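Local coordinates for Cyp101j2 (Sphingobium yanoikuyae, PDB 5KYO), which is a haem-containing cytochrome P450 monooxygenase that probably hydroxylates the monoterpene 1,8-cineole, at residues D48-V53 with P78-H83; H105-P110 with V317-E322. One frame throughout, in Å; residues are numbered along the deposited sequence.

Interaction 1. Residues D48-V53 with P78-H83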
ATOM      1  N   ASP A  48       9.199 -10.878 -12.907  1.00 29.16           N
ATOM      2  CA  ASP A  48       7.734 -10.985 -12.809  1.00 23.79           C
ATOM      3  C   ASP A  48       7.322 -10.399 -11.447  1.00 21.04           C
ATOM      4  O   ASP A  48       7.679 -10.935 -10.398  1.00 22.82           O
ATOM      5  CB  ASP A  48       7.257 -12.447 -12.955  1.00 29.61           C
ATOM      6  CG  ASP A  48       5.767 -12.562 -13.261  1.00 35.25           C
ATOM      7  OD1 ASP A  48       5.058 -11.552 -13.107  1.00 29.46           O
ATOM      8  OD2 ASP A  48       5.301 -13.657 -13.662  1.00 40.00           O
ATOM      9  N   ILE A  49       6.604  -9.279 -11.478  1.00 16.99           N
ATOM     10  CA  ILE A  49       6.226  -8.572 -10.243  1.00 14.47           C
ATOM     11  C   ILE A  49       5.193  -9.388  -9.479  1.00 24.29           C
ATOM     12  O   ILE A  49       4.918  -9.110  -8.312  1.00 28.61           O
ATOM     13  CB  ILE A  49       5.683  -7.161 -10.551  1.00 25.40           C
ATOM     14  CG1 ILE A  49       5.498  -6.314  -9.276  1.00 22.95           C
ATOM     15  CG2 ILE A  49       4.398  -7.275 -11.301  1.00 14.49           C
ATOM     16  CD1 ILE A  49       6.718  -6.272  -8.341  1.00 20.00           C
ATOM     17  N   TYR A  50       4.637 -10.411 -10.124  1.00 21.77           N
ATOM     18  CA  TYR A  50       3.658 -11.278  -9.467  1.00 22.13           C
ATOM     19  C   TYR A  50       4.234 -12.596  -8.933  1.00 24.13           C
ATOM     20  O   TYR A  50       3.566 -13.323  -8.188  1.00 25.21           O
ATOM     21  CB  TYR A  50       2.515 -11.551 -10.425  1.00 26.66           C
ATOM     22  CG  TYR A  50       1.841 -10.265 -10.820  1.00 25.93           C
ATOM     23  CD1 TYR A  50       1.091  -9.547  -9.897  1.00 26.68           C
ATOM     24  CD2 TYR A  50       1.985  -9.740 -12.092  1.00 27.27           C
ATOM     25  CE1 TYR A  50       0.482  -8.363 -10.240  1.00 26.58           C
ATOM     26  CE2 TYR A  50       1.369  -8.541 -12.447  1.00 26.38           C
ATOM     27  CZ  TYR A  50       0.622  -7.856 -11.506  1.00 27.63           C
ATOM     28  OH  TYR A  50       0.002  -6.664 -11.832  1.00 24.86           O
ATOM     29  N   ARG A  51       5.474 -12.881  -9.313  1.00 24.80           N
ATOM     30  CA  ARG A  51       6.152 -14.136  -8.967  1.00 24.47           C
ATOM     31  C   ARG A  51       6.667 -14.130  -7.531  1.00 23.96           C
ATOM     32  O   ARG A  51       7.160 -13.113  -7.047  1.00 24.12           O
ATOM     33  CB  ARG A  51       7.295 -14.378  -9.952  1.00 23.67           C
ATOM     34  CG  ARG A  51       8.335 -15.416  -9.537  1.00 23.35           C
ATOM     35  CD  ARG A  51       9.515 -15.334 -10.476  1.00 31.67           C
ATOM     36  NE  ARG A  51       9.136 -15.661 -11.844  1.00 38.34           N
ATOM     37  CZ  ARG A  51       9.948 -15.528 -12.889  1.00 41.26           C
ATOM     38  NH1 ARG A  51      11.168 -15.046 -12.721  1.00 39.12           N
ATOM     39  NH2 ARG A  51       9.533 -15.855 -14.103  1.00 44.25           N
ATOM     40  N   ASP A  52       6.531 -15.265  -6.850  1.00 28.36           N
ATOM     41  CA  ASP A  52       6.925 -15.378  -5.448  1.00 34.77           C
ATOM     42  C   ASP A  52       8.402 -15.147  -5.216  1.00 32.32           C
ATOM     43  O   ASP A  52       9.242 -15.417  -6.078  1.00 21.68           O
ATOM     44  CB  ASP A  52       6.561 -16.754  -4.877  1.00 35.38           C
ATOM     45  CG  ASP A  52       5.102 -16.862  -4.515  1.00 32.33           C
ATOM     46  OD1 ASP A  52       4.444 -15.804  -4.434  1.00 32.41           O
ATOM     47  OD2 ASP A  52       4.627 -17.992  -4.274  1.00 26.96           O
ATOM     48  N   VAL A  53       8.710 -14.640  -4.032  1.00 16.46           N
ATOM     49  CA  VAL A  53      10.088 -14.580  -3.567  1.00 23.95           C
ATOM     50  C   VAL A  53      10.609 -16.015  -3.499  1.00 24.52           C
ATOM     51  O   VAL A  53       9.906 -16.901  -3.021  1.00 24.79           O
ATOM     52  CB  VAL A  53      10.191 -13.891  -2.188  1.00 24.26           C
ATOM     53  CG1 VAL A  53      11.622 -13.905  -1.690  1.00 33.15           C
ATOM     54  CG2 VAL A  53       9.680 -12.465  -2.280  1.00 15.67           C
ATOM     55  N   PRO A  78      10.237  -8.969 -20.365  1.00 31.83           N
ATOM     56  CA  PRO A  78       9.198  -9.421 -21.300  1.00 33.41           C
ATOM     57  C   PRO A  78       7.882  -9.798 -20.619  1.00 34.55           C
ATOM     58  O   PRO A  78       6.872  -9.949 -21.303  1.00 30.81           O
ATOM     59  CB  PRO A  78       9.829 -10.658 -21.949  1.00 35.08           C
ATOM     60  CG  PRO A  78      10.769 -11.180 -20.906  1.00 33.37           C
ATOM     61  CD  PRO A  78      11.339  -9.944 -20.253  1.00 30.27           C
ATOM     62  N   HIS A  79       7.898  -9.963 -19.299  1.00 33.03           N
ATOM     63  CA  HIS A  79       6.708 -10.394 -18.566  1.00 27.15           C
ATOM     64  C   HIS A  79       5.670  -9.272 -18.461  1.00 26.25           C
ATOM     65  O   HIS A  79       6.024  -8.094 -18.520  1.00 24.70           O
ATOM     66  CB  HIS A  79       7.095 -10.881 -17.168  1.00 25.52           C
ATOM     67  CG  HIS A  79       7.882 -12.154 -17.169  1.00 29.11           C
ATOM     68  ND1 HIS A  79       7.316 -13.381 -16.887  1.00 26.59           N
ATOM     69  CD2 HIS A  79       9.187 -12.394 -17.433  1.00 34.80           C
ATOM     70  CE1 HIS A  79       8.243 -14.321 -16.977  1.00 33.47           C
ATOM     71  NE2 HIS A  79       9.387 -13.747 -17.305  1.00 38.07           N
ATOM     72  N   ASN A  80       4.398  -9.649 -18.327  1.00 24.94           N
ATOM     73  CA  ASN A  80       3.322  -8.687 -18.061  1.00 23.61           C
ATOM     74  C   ASN A  80       3.254  -7.564 -19.104  1.00 29.33           C
ATOM     75  O   ASN A  80       3.401  -6.400 -18.772  1.00 29.83           O
ATOM     76  CB  ASN A  80       3.504  -8.103 -16.641  1.00 20.92           C
ATOM     77  CG  ASN A  80       3.401  -9.165 -15.561  1.00 25.17           C
ATOM     78  OD1 ASN A  80       2.509 -10.015 -15.597  1.00 25.93           O
ATOM     79  ND2 ASN A  80       4.341  -9.152 -14.614  1.00 26.03           N
ATOM     80  N   GLY A  81       3.069  -7.925 -20.372  1.00 35.31           N
ATOM     81  CA  GLY A  81       2.997  -6.949 -21.449  1.00 37.23           C
ATOM     82  C   GLY A  81       4.331  -6.394 -21.941  1.00 36.93           C
ATOM     83  O   GLY A  81       4.408  -5.782 -23.011  1.00 27.07           O
ATOM     84  N   GLY A  82       5.390  -6.606 -21.165  1.00 30.82           N
ATOM     85  CA  GLY A  82       6.681  -6.004 -21.458  1.00 38.85           C
ATOM     86  C   GLY A  82       6.761  -4.604 -20.877  1.00 38.95           C
ATOM     87  O   GLY A  82       5.954  -3.739 -21.229  1.00 37.81           O
ATOM     88  N   HIS A  83       7.714  -4.369 -19.979  1.00 28.13           N
ATOM     89  CA  HIS A  83       7.797  -3.054 -19.351  1.00 26.09           C
ATOM     90  C   HIS A  83       9.149  -2.758 -18.727  1.00 29.73           C
ATOM     91  O   HIS A  83       9.886  -3.667 -18.350  1.00 31.37           O
ATOM     92  CB  HIS A  83       6.687  -2.896 -18.294  1.00 25.73           C
ATOM     93  CG  HIS A  83       6.808  -3.830 -17.130  1.00 29.90           C
ATOM     94  ND1 HIS A  83       7.512  -3.507 -15.990  1.00 27.95           N
ATOM     95  CD2 HIS A  83       6.304  -5.072 -16.920  1.00 29.99           C
ATOM     96  CE1 HIS A  83       7.437  -4.505 -15.127  1.00 27.49           C
ATOM     97  NE2 HIS A  83       6.711  -5.468 -15.668  1.00 26.47           N
TER
HETATM   98  O   HOH W   1       2.903 -12.877 -14.471  1.00 31.13           O
HETATM   99  O   HOH W   2       7.097  -8.006 -14.225  1.00 25.38           O
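Asn80 ND2 donates to Asp48 OD1 at 2.9 Å with an N-H...O angle of 151°, coming from above the carboxylate plane. From the opposite face the backbone N of Tyr50 reaches the same oxygen at 3.2 Å, closing an Asx turn inside the type I turn 48-51, ahead of helix 59-69. Asn80 belongs to the type I' turn 79-82 of the hairpin between antiparallel strands 74-77 and 83-86. The close-packed side lies here: Asn80 CG sits at the Tyr50 ring edge, 3.8 Å from CD2 and CE2, with ring and amide planes nearly perpendicular, while Ile49 CG2 covers one ring face. The phenol oxygen of Tyr50 bonds to the carbonyl of Val109. Water 2 joins Asn80 ND2, Ile49 N and His83 NE2.

The other side is looser. With CG of Arg51 anti to its own N (chi1 164°), the chain leads out to His79, where NH2 comes only within 3.5 Å of CE1, and both groups look instead, weakly, to Asp46. Water 1 links Asp48 OD2 to Asn80 OD1. Because Asn80 and Asp48 each use both ends of their polar groups, direct or water-mediated bonds are likely to hold them against rotation.

Interaction 2. Residues H105-P110 with V317-E322. With HEM (protoporphyrin IX containing Fe), chain G.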
ATOM      1  N   HIS A 105      -1.843   7.520 -15.909  1.00 34.86           N
ATOM      2  CA  HIS A 105      -2.940   7.072 -16.770  1.00 29.30           C
ATOM      3  C   HIS A 105      -3.077   5.552 -16.729  1.00 24.03           C
ATOM      4  O   HIS A 105      -4.194   5.031 -16.713  1.00 26.20           O
ATOM      5  CB  HIS A 105      -2.746   7.569 -18.206  1.00 25.07           C
ATOM      6  CG  HIS A 105      -3.883   7.225 -19.119  1.00 32.38           C
ATOM      7  ND1 HIS A 105      -3.765   6.300 -20.136  1.00 32.06           N
ATOM      8  CD2 HIS A 105      -5.161   7.671 -19.162  1.00 30.33           C
ATOM      9  CE1 HIS A 105      -4.921   6.196 -20.768  1.00 32.37           C
ATOM     10  NE2 HIS A 105      -5.785   7.012 -20.192  1.00 32.52           N
ATOM     11  N   THR A 106      -1.940   4.853 -16.672  1.00 21.61           N
ATOM     12  CA  THR A 106      -1.912   3.432 -16.337  1.00 27.45           C
ATOM     13  C   THR A 106      -0.855   3.235 -15.258  1.00 25.90           C
ATOM     14  O   THR A 106       0.224   3.813 -15.341  1.00 24.46           O
ATOM     15  CB  THR A 106      -1.584   2.523 -17.545  1.00 37.98           C
ATOM     16  OG1 THR A 106      -0.261   2.794 -18.012  1.00 50.94           O
ATOM     17  CG2 THR A 106      -2.540   2.762 -18.675  1.00 26.48           C
ATOM     18  N   VAL A 107      -1.184   2.458 -14.230  1.00 31.48           N
ATOM     19  CA  VAL A 107      -0.264   2.232 -13.116  1.00 27.84           C
ATOM     20  C   VAL A 107      -0.098   0.762 -12.817  1.00 24.29           C
ATOM     21  O   VAL A 107       0.627   0.400 -11.902  1.00 25.56           O
ATOM     22  CB  VAL A 107      -0.721   2.935 -11.797  1.00 24.28           C
ATOM     23  CG1 VAL A 107      -0.720   4.437 -11.956  1.00 15.94           C
ATOM     24  CG2 VAL A 107      -2.072   2.416 -11.327  1.00 25.26           C
ATOM     25  N   LEU A 108      -0.775  -0.076 -13.592  1.00 19.64           N
ATOM     26  CA  LEU A 108      -0.774  -1.511 -13.372  1.00 22.39           C
ATOM     27  C   LEU A 108      -0.300  -2.232 -14.628  1.00 24.85           C
ATOM     28  O   LEU A 108      -0.569  -1.784 -15.754  1.00 28.58           O
ATOM     29  CB  LEU A 108      -2.175  -1.997 -12.970  1.00 27.35           C
ATOM     30  CG  LEU A 108      -2.714  -1.484 -11.632  1.00 36.29           C
ATOM     31  CD1 LEU A 108      -3.990  -2.231 -11.234  1.00 41.17           C
ATOM     32  CD2 LEU A 108      -1.657  -1.607 -10.531  1.00 28.74           C
ATOM     33  N   VAL A 109       0.415  -3.335 -14.432  1.00 27.83           N
ATOM     34  CA  VAL A 109       0.812  -4.208 -15.539  1.00 25.25           C
ATOM     35  C   VAL A 109       0.086  -5.549 -15.439  1.00 22.17           C
ATOM     36  O   VAL A 109      -0.201  -6.016 -14.337  1.00 29.07           O
ATOM     37  CB  VAL A 109       2.336  -4.442 -15.569  1.00 28.02           C
ATOM     38  CG1 VAL A 109       3.077  -3.122 -15.753  1.00 26.49           C
ATOM     39  CG2 VAL A 109       2.783  -5.131 -14.307  1.00 25.78           C
ATOM     40  N   PRO A 110      -0.253  -6.164 -16.586  1.00 33.47           N
ATOM     41  CA  PRO A 110      -0.059  -5.694 -17.964  1.00 35.08           C
ATOM     42  C   PRO A 110      -0.954  -4.510 -18.307  1.00 25.67           C
ATOM     43  O   PRO A 110      -2.090  -4.437 -17.816  1.00 24.73           O
ATOM     44  CB  PRO A 110      -0.447  -6.914 -18.813  1.00 39.67           C
ATOM     45  CG  PRO A 110      -0.432  -8.072 -17.875  1.00 39.13           C
ATOM     46  CD  PRO A 110      -0.848  -7.511 -16.560  1.00 33.85           C
ATOM     47  N   VAL A 317       4.764  -1.245  -1.784  1.00 14.44           N
ATOM     48  CA  VAL A 317       4.037  -0.895  -3.022  1.00 14.46           C
ATOM     49  C   VAL A 317       4.943  -0.726  -4.252  1.00 14.51           C
ATOM     50  O   VAL A 317       6.002  -0.088  -4.172  1.00 22.81           O
ATOM     51  CB  VAL A 317       3.219   0.391  -2.845  1.00 17.51           C
ATOM     52  CG1 VAL A 317       2.547   0.790  -4.159  1.00 19.05           C
ATOM     53  CG2 VAL A 317       2.153   0.193  -1.748  1.00 18.23           C
ATOM     54  N   SER A 318       4.539  -1.351  -5.364  1.00 21.62           N
ATOM     55  CA  SER A 318       5.147  -1.124  -6.676  1.00 17.17           C
ATOM     56  C   SER A 318       4.118  -0.558  -7.657  1.00 19.00           C
ATOM     57  O   SER A 318       3.270  -1.271  -8.203  1.00 25.83           O
ATOM     58  CB  SER A 318       5.764  -2.414  -7.232  1.00 18.75           C
ATOM     59  OG  SER A 318       6.741  -2.914  -6.334  1.00 19.61           O
ATOM     60  N   SER A 319       4.212   0.737  -7.888  1.00 17.83           N
ATOM     61  CA  SER A 319       3.304   1.402  -8.802  1.00 24.25           C
ATOM     62  C   SER A 319       4.065   1.629 -10.106  1.00 23.53           C
ATOM     63  O   SER A 319       5.302   1.533 -10.131  1.00 20.01           O
ATOM     64  CB  SER A 319       2.791   2.712  -8.179  1.00 18.90           C
ATOM     65  OG  SER A 319       1.985   3.449  -9.065  1.00 19.21           O
ATOM     66  N   ALA A 320       3.341   1.899 -11.186  1.00 20.48           N
ATOM     67  CA  ALA A 320       3.977   2.101 -12.485  1.00 20.84           C
ATOM     68  C   ALA A 320       3.478   3.396 -13.100  1.00 26.03           C
ATOM     69  O   ALA A 320       2.631   4.068 -12.516  1.00 25.04           O
ATOM     70  CB  ALA A 320       3.705   0.924 -13.400  1.00 19.10           C
ATOM     71  N   ARG A 321       4.024   3.752 -14.262  1.00 26.07           N
ATOM     72  CA  ARG A 321       3.616   4.956 -14.988  1.00 24.70           C
ATOM     73  C   ARG A 321       3.601   4.701 -16.505  1.00 23.24           C
ATOM     74  O   ARG A 321       4.348   3.870 -17.017  1.00 26.28           O
ATOM     75  CB  ARG A 321       4.550   6.132 -14.674  1.00 27.95           C
ATOM     76  CG  ARG A 321       4.558   6.610 -13.213  1.00 28.42           C
ATOM     77  CD  ARG A 321       3.337   7.435 -12.867  1.00 30.68           C
ATOM     78  NE  ARG A 321       3.386   7.905 -11.484  1.00 25.86           N
ATOM     79  CZ  ARG A 321       3.023   7.170 -10.434  1.00 22.87           C
ATOM     80  NH1 ARG A 321       2.580   5.932 -10.605  1.00 29.63           N
ATOM     81  NH2 ARG A 321       3.096   7.675  -9.216  1.00 20.75           N
ATOM     82  N   GLU A 322       2.725   5.407 -17.213  1.00 26.91           N
ATOM     83  CA  GLU A 322       2.663   5.297 -18.663  1.00 21.90           C
ATOM     84  C   GLU A 322       3.427   6.427 -19.335  1.00 20.30           C
ATOM     85  O   GLU A 322       3.325   7.583 -18.958  1.00 25.41           O
ATOM     86  CB  GLU A 322       1.206   5.299 -19.144  1.00 28.39           C
ATOM     87  CG  GLU A 322       1.056   5.253 -20.651  1.00 35.81           C
ATOM     88  CD  GLU A 322      -0.386   5.106 -21.097  1.00 39.06           C
ATOM     89  OE1 GLU A 322      -1.281   5.069 -20.231  1.00 27.96           O
ATOM     90  OE2 GLU A 322      -0.622   5.014 -22.318  1.00 47.84           O
TER
HETATM   91  CHA HEM G 501      -1.627   6.268  -2.693  1.00 24.55           C
HETATM   92  CHB HEM G 501       1.113   3.245  -0.058  1.00 17.08           C
HETATM   93  CHC HEM G 501      -2.339   3.195   3.402  1.00 14.36           C
HETATM   94  CHD HEM G 501      -5.371   5.392   0.356  1.00 16.53           C
HETATM   95  C1A HEM G 501      -0.547   5.523  -2.282  1.00 14.57           C
HETATM   96  C2A HEM G 501       0.744   5.404  -2.950  1.00 18.79           C
HETATM   97  C3A HEM G 501       1.493   4.548  -2.219  1.00 14.57           C
HETATM   98  C4A HEM G 501       0.717   4.115  -1.067  1.00 16.25           C
HETATM   99  CMA HEM G 501       2.951   4.130  -2.531  1.00 14.59           C
HETATM  100  CAA HEM G 501       1.214   6.107  -4.255  1.00 22.38           C
HETATM  101  CBA HEM G 501       0.714   5.402  -5.512  1.00 19.66           C
HETATM  102  CGA HEM G 501       1.288   6.058  -6.746  1.00 19.03           C
HETATM  103  O1A HEM G 501       2.540   6.067  -6.911  1.00 19.37           O
HETATM  104  O2A HEM G 501       0.500   6.570  -7.585  1.00 21.14           O
HETATM  105  C1B HEM G 501       0.433   3.015   1.133  1.00 15.14           C
HETATM  106  C2B HEM G 501       0.946   2.302   2.299  1.00 14.40           C
HETATM  107  C3B HEM G 501      -0.017   2.285   3.243  1.00 14.37           C
HETATM  108  C4B HEM G 501      -1.160   2.986   2.712  1.00 16.28           C
HETATM  109  CMB HEM G 501       2.354   1.666   2.427  1.00 15.40           C
HETATM  110  CAB HEM G 501      -0.020   1.674   4.676  1.00 25.45           C
HETATM  111  CBB HEM G 501       1.025   1.121   5.299  1.00 29.98           C
HETATM  112  C1C HEM G 501      -3.450   3.817   2.890  1.00 14.37           C
HETATM  113  C2C HEM G 501      -4.681   4.086   3.608  1.00 20.79           C
HETATM  114  C3C HEM G 501      -5.524   4.684   2.754  1.00 18.90           C
HETATM  115  C4C HEM G 501      -4.839   4.828   1.483  1.00 16.15           C
HETATM  116  CMC HEM G 501      -4.903   3.688   5.083  1.00 20.05           C
HETATM  117  CAC HEM G 501      -6.960   5.196   2.957  1.00 17.02           C
HETATM  118  CBC HEM G 501      -7.599   5.274   4.126  1.00 20.62           C
HETATM  119  C1D HEM G 501      -4.672   5.800  -0.757  1.00 22.33           C
HETATM  120  C2D HEM G 501      -5.248   6.452  -1.922  1.00 14.52           C
HETATM  121  C3D HEM G 501      -4.075   6.728  -2.834  1.00 16.37           C
HETATM  122  C4D HEM G 501      -2.905   6.212  -2.175  1.00 22.20           C
HETATM  123  CMD HEM G 501      -6.709   6.859  -2.256  1.00 14.52           C
HETATM  124  CAD HEM G 501      -4.155   7.406  -4.219  1.00 14.61           C
HETATM  125  CBD HEM G 501      -3.643   8.846  -4.157  1.00 22.91           C
HETATM  126  CGD HEM G 501      -3.747   9.454  -5.544  1.00 19.75           C
HETATM  127  O1D HEM G 501      -4.287  10.578  -5.698  1.00 19.40           O
HETATM  128  O2D HEM G 501      -3.296   8.780  -6.506  1.00 19.57           O
HETATM  129  NA  HEM G 501      -0.517   4.727  -1.139  1.00 14.52           N
HETATM  130  NB  HEM G 501      -0.855   3.409   1.435  1.00 17.70           N
HETATM  131  NC  HEM G 501      -3.574   4.291   1.605  1.00 17.95           N
HETATM  132  ND  HEM G 501      -3.305   5.671  -0.955  1.00 15.09           N
HETATM  133 FE   HEM G 501      -1.997   4.672   0.299  1.00 15.85          FE
HETATM  134  O   HOH W   3       2.035  -1.579 -10.700  1.00 25.02           O
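His105 and Glu322 form the main polar link between the loop 105-110 and the strand 318-323. In this His-carboxylate bond ND1 donates to OE1 at 2.8 Å, meeting it on the syn side, 32° out of the carboxylate plane, with OE1 in the plane of the imidazole. An extended Glu322 chain, with CG anti to N (chi1 177°), runs beside the ring to bring OE1 there; OE2 makes a salt bridge to Lys111.

Backbone contacts are weaker. Ala320 N donates to Val107 O in a weak bond of 3.2 Å, and CA-H...O contacts join Val107 CA to Ala320 O and Arg321 CA to Thr106 O. Water 3 bridges Val107 O and Ser318 O. In van der Waals contact, the Val107 methyl CG1 meets Arg321 NH1 obliquely at 3.9 Å and lies 3.4 Å from Ala320 O.

A second group of polar contacts faces the haem, whose pocket includes Val317, Ser319 and Arg321. Arg321 NH2 gives a nearly straight bond (173°) to propionate oxygen O1A at 2.9 Å, a recurring arrangement in P450s, and also donates to Met96 O; NH1 reaches Ser319 OG at 3.0 Å and Ala320 O at 2.7 Å. A leucine here would probably leave that propionate without this cationic partner and Ser319 OG and Ala320 O without their shared donor.

Strand 318-323 lies between strands 339-343 and 102-103 in a mixed sheet. The loop 105-110 continues from 102-103, passes along 318-323 and ends at Pro110, the N-cap of helix 111-118.

The chemistry of the two contacts differs with their place in the fold. Interaction 1 is a surface contact between two loops, held by an amide, a carboxylate and bridging waters; interaction 2 is buried, joins a loop to a sheet strand, and combines a His-carboxylate bond with an arginine turned to the haem. Different elements take part, yet the same mixed sheet stands behind both: 78-83 connects its strands 74-77 and 83-86, and 317-322 supplies strand 318-323. The two also meet directly: beside the bond made by the Tyr50 phenol, Asn80 packs on Val109 and Pro110, and Ile49 CD1 comes close to Ser318 OG.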